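Local structure of VESB protease (Vibrio cholerae, 4LK4) at residues Ala117-Leu129 and Tyr231-Lys243. The protein is a secreted protein of the trypsin-like peptidase S1 family that probably cleaves peptide bonds as a serine endopeptidase. The protein carries 1 engineered substitution. Sequence-based numbering, arbitrary orientation.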
# COMPACT_ATOMS: atom_id res chain seq x y z
N ALA A 117 5.00 -16.24 -0.01
CA ALA A 117 4.99 -14.84 0.36
C ALA A 117 6.42 -14.33 0.50
O ALA A 117 7.35 -15.07 0.80
CB ALA A 117 4.23 -14.65 1.66
N ILE A 118 6.60 -13.04 0.26
CA ILE A 118 7.88 -12.41 0.47
C ILE A 118 8.11 -12.23 1.97
O ILE A 118 7.18 -12.22 2.75
CB ILE A 118 7.93 -11.06 -0.25
CG1 ILE A 118 9.39 -10.66 -0.47
CG2 ILE A 118 7.10 -9.99 0.49
CD1 ILE A 118 9.54 -9.65 -1.60
N THR A 119 9.36 -12.12 2.36
CA THR A 119 9.71 -11.85 3.72
C THR A 119 10.11 -10.40 3.75
O THR A 119 10.94 -9.95 2.95
CB THR A 119 10.86 -12.77 4.18
OG1 THR A 119 10.41 -14.13 4.12
CG2 THR A 119 11.28 -12.46 5.62
N LEU A 120 9.47 -9.66 4.64
CA LEU A 120 9.71 -8.23 4.76
C LEU A 120 10.87 -8.00 5.68
O LEU A 120 11.12 -8.80 6.57
CB LEU A 120 8.47 -7.54 5.32
CG LEU A 120 7.23 -7.50 4.44
CD1 LEU A 120 6.17 -6.62 5.09
CD2 LEU A 120 7.55 -6.96 3.07
N ALA A 121 11.60 -6.92 5.47
CA ALA A 121 12.71 -6.58 6.35
C ALA A 121 12.19 -6.21 7.77
O ALA A 121 11.10 -5.66 7.92
CB ALA A 121 13.51 -5.44 5.77
N GLY A 122 13.00 -6.51 8.78
CA GLY A 122 12.67 -6.26 10.17
C GLY A 122 12.67 -4.78 10.46
O GLY A 122 13.33 -4.00 9.78
N PRO A 123 11.92 -4.37 11.47
CA PRO A 123 11.88 -2.93 11.79
C PRO A 123 13.28 -2.30 11.95
O PRO A 123 13.47 -1.14 11.60
CB PRO A 123 11.13 -2.87 13.12
CG PRO A 123 10.48 -4.21 13.30
CD PRO A 123 11.16 -5.21 12.42
N ALA A 124 14.24 -3.05 12.46
CA ALA A 124 15.58 -2.52 12.68
C ALA A 124 16.54 -2.66 11.48
O ALA A 124 17.67 -2.16 11.53
CB ALA A 124 16.19 -3.20 13.90
N THR A 125 16.13 -3.35 10.41
CA THR A 125 17.07 -3.71 9.37
C THR A 125 17.62 -2.51 8.57
O THR A 125 18.81 -2.42 8.34
CB THR A 125 16.47 -4.72 8.39
OG1 THR A 125 15.99 -5.87 9.10
CG2 THR A 125 17.51 -5.15 7.33
N ARG A 126 16.76 -1.59 8.15
CA ARG A 126 17.18 -0.49 7.28
C ARG A 126 18.25 0.37 7.89
O ARG A 126 19.24 0.72 7.24
CB ARG A 126 16.00 0.39 6.91
CG ARG A 126 16.32 1.88 6.86
CD ARG A 126 16.58 2.28 5.46
NE ARG A 126 17.19 3.60 5.30
CZ ARG A 126 18.49 3.81 5.16
NH1 ARG A 126 19.35 2.82 5.30
NH2 ARG A 126 18.93 5.02 4.92
N THR A 127 18.06 0.77 9.14
CA THR A 127 19.08 1.61 9.77
C THR A 127 20.35 0.83 10.10
O THR A 127 21.34 1.47 10.40
CB THR A 127 18.57 2.39 11.00
OG1 THR A 127 18.24 1.49 12.05
CG2 THR A 127 17.35 3.22 10.65
N SER A 128 20.34 -0.50 9.98
CA SER A 128 21.55 -1.36 10.19
C SER A 128 22.49 -1.47 9.00
O SER A 128 23.60 -1.96 9.13
CB SER A 128 21.15 -2.79 10.52
OG SER A 128 20.20 -2.81 11.57
N LEU A 129 22.01 -1.04 7.84
CA LEU A 129 22.67 -1.29 6.59
C LEU A 129 23.63 -0.16 6.26
O LEU A 129 23.23 0.99 6.25
CB LEU A 129 21.62 -1.40 5.48
CG LEU A 129 20.67 -2.60 5.55
CD1 LEU A 129 19.81 -2.64 4.30
CD2 LEU A 129 21.40 -3.92 5.73
N TYR A 231 12.85 4.94 -2.73
CA TYR A 231 12.15 3.72 -2.36
C TYR A 231 11.50 3.91 -1.00
O TYR A 231 12.14 4.37 -0.06
CB TYR A 231 13.13 2.54 -2.31
CG TYR A 231 13.85 2.32 -3.61
CD1 TYR A 231 14.98 3.03 -3.94
CD2 TYR A 231 13.36 1.40 -4.53
CE1 TYR A 231 15.60 2.86 -5.16
CE2 TYR A 231 13.98 1.19 -5.73
CZ TYR A 231 15.09 1.92 -6.05
OH TYR A 231 15.69 1.66 -7.25
N THR A 232 10.23 3.56 -0.89
CA THR A 232 9.56 3.62 0.37
C THR A 232 10.24 2.60 1.27
O THR A 232 10.59 1.51 0.83
CB THR A 232 8.07 3.34 0.23
OG1 THR A 232 7.48 4.33 -0.61
CG2 THR A 232 7.39 3.38 1.58
N ASN A 233 10.45 3.00 2.52
CA ASN A 233 11.19 2.24 3.49
C ASN A 233 10.33 1.22 4.27
O ASN A 233 9.60 1.59 5.18
CB ASN A 233 11.83 3.25 4.43
CG ASN A 233 12.59 2.60 5.56
OD1 ASN A 233 12.57 1.37 5.75
ND2 ASN A 233 13.28 3.43 6.34
N VAL A 234 10.42 -0.06 3.92
CA VAL A 234 9.57 -1.05 4.53
C VAL A 234 9.82 -1.23 6.04
O VAL A 234 8.86 -1.48 6.81
CB VAL A 234 9.68 -2.40 3.81
CG1 VAL A 234 9.08 -3.55 4.62
CG2 VAL A 234 8.97 -2.32 2.48
N SER A 235 11.06 -1.10 6.48
CA SER A 235 11.35 -1.23 7.92
C SER A 235 10.56 -0.24 8.75
O SER A 235 9.99 -0.58 9.78
CB SER A 235 12.81 -1.01 8.21
OG SER A 235 13.54 -2.13 7.78
N TYR A 236 10.50 0.99 8.27
CA TYR A 236 9.88 2.08 8.98
C TYR A 236 8.37 1.86 9.04
O TYR A 236 7.70 2.51 9.83
CB TYR A 236 10.24 3.39 8.25
CG TYR A 236 9.63 4.67 8.78
CD1 TYR A 236 10.21 5.36 9.84
CD2 TYR A 236 8.51 5.19 8.22
CE1 TYR A 236 9.67 6.54 10.33
CE2 TYR A 236 7.94 6.37 8.70
CZ TYR A 236 8.54 7.03 9.75
OH TYR A 236 7.99 8.19 10.22
N PHE A 237 7.84 0.99 8.17
CA PHE A 237 6.40 0.84 8.01
C PHE A 237 5.79 -0.50 8.47
O PHE A 237 4.61 -0.76 8.23
CB PHE A 237 5.99 1.15 6.54
CG PHE A 237 5.85 2.64 6.25
CD1 PHE A 237 4.99 3.43 7.00
CD2 PHE A 237 6.59 3.24 5.25
CE1 PHE A 237 4.87 4.79 6.74
CE2 PHE A 237 6.50 4.59 4.99
CZ PHE A 237 5.63 5.37 5.74
N ARG A 238 6.57 -1.32 9.19
CA ARG A 238 6.10 -2.64 9.59
C ARG A 238 4.80 -2.62 10.39
O ARG A 238 3.91 -3.43 10.12
CB ARG A 238 7.20 -3.35 10.37
CG ARG A 238 8.45 -3.63 9.54
CD ARG A 238 8.12 -4.46 8.33
NE ARG A 238 7.33 -5.62 8.73
CZ ARG A 238 7.83 -6.78 9.13
NH1 ARG A 238 9.13 -6.98 9.17
NH2 ARG A 238 7.01 -7.76 9.50
N ASP A 239 4.68 -1.69 11.34
CA ASP A 239 3.45 -1.57 12.11
C ASP A 239 2.29 -1.14 11.26
O ASP A 239 1.16 -1.63 11.45
CB ASP A 239 3.59 -0.59 13.28
CG ASP A 239 4.53 -1.09 14.36
OD1 ASP A 239 4.94 -2.27 14.33
OD2 ASP A 239 4.88 -0.28 15.22
N TRP A 240 2.53 -0.21 10.34
CA TRP A 240 1.42 0.24 9.50
C TRP A 240 0.92 -0.92 8.65
O TRP A 240 -0.29 -1.12 8.48
CB TRP A 240 1.83 1.45 8.65
CG TRP A 240 0.71 1.95 7.83
CD1 TRP A 240 -0.22 2.88 8.18
CD2 TRP A 240 0.36 1.51 6.51
NE1 TRP A 240 -1.12 3.06 7.16
CE2 TRP A 240 -0.79 2.22 6.13
CE3 TRP A 240 0.89 0.55 5.63
CZ2 TRP A 240 -1.41 2.03 4.90
CZ3 TRP A 240 0.27 0.36 4.42
CH2 TRP A 240 -0.88 1.10 4.07
N ILE A 241 1.87 -1.73 8.17
CA ILE A 241 1.54 -2.88 7.33
C ILE A 241 0.78 -3.92 8.12
O ILE A 241 -0.21 -4.45 7.66
CB ILE A 241 2.82 -3.52 6.73
CG1 ILE A 241 3.43 -2.55 5.73
CG2 ILE A 241 2.50 -4.84 6.03
CD1 ILE A 241 4.88 -2.80 5.43
N THR A 242 1.25 -4.21 9.32
CA THR A 242 0.60 -5.16 10.20
C THR A 242 -0.83 -4.73 10.46
O THR A 242 -1.74 -5.54 10.40
CB THR A 242 1.37 -5.25 11.51
OG1 THR A 242 2.66 -5.77 11.22
CG2 THR A 242 0.64 -6.14 12.53
N LYS A 243 -1.01 -3.45 10.72
CA LYS A 243 -2.33 -2.90 11.01
C LYS A 243 -3.29 -3.05 9.83
O LYS A 243 -4.49 -3.24 10.04
CB LYS A 243 -2.24 -1.44 11.45
CG LYS A 243 -3.56 -0.69 11.34
CD LYS A 243 -3.54 0.72 11.92
CE LYS A 243 -4.79 1.47 11.47
NZ LYS A 243 -5.01 2.73 12.22
O HOH W 1 15.05 5.61 4.99
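Ser-235 and Arg-238 reach across to successive carbonyls of the 117-129 loop. The hydroxyl OG of Ser-235 donates to Gly-122 O at 2.7 Å and accepts from the backbone N of Arg-126 at 3.3 Å, so one hydroxyl ties Gly-122 O to the backbone of Arg-126, in the weakly bonded helical turn about 125-128. Gly-122 O also takes the N-H of Thr-125, which arrives from the opposite face of the carbonyl plane. One residue earlier, Arg-238 NH1 donates a hydrogen bond to Ala-121 O (2.7 Å); the oxygen is near the guanidinium plane, whereas NH1 stands well above the carbonyl plane. Bends at chi2 (-58°) and chi3 (-50°) fold the arginine round this oxygen, CD coming to 3.2 Å from Ala-121 O.

In the two-barrel trypsin fold, 117-129 is part of the connection between the barrels, and 231-243 runs from the last strand of the second barrel into the helix 238-243 that closes the protease domain, ahead of the Ig-like domain.

Leu-120 makes the van der Waals contacts: its CB lies over one face of the Arg-238 guanidinium, offset toward the rim, while CD2 meets Val-234 CG1 at 4.0 Å and CD1 meets Ile-241 CD1 tip to tip. Leu-46, from the first barrel, touches both Leu-120 and Ile-241.

On the far side of Ser-235, the Arg-126 and Asn-233 side chains cross at about a right angle, with guanidinium and amide planes 57° apart and CG of Arg-126 3.5 Å from Asn-233 ND2. A water accepts from Arg-126 NE (3.0 Å) and, weakly, from Asn-233 ND2. Stronger anchors lie outside: Gln-165 for Arg-126 NH2 and the carbonyl of Ser-182 for Asn-233 ND2.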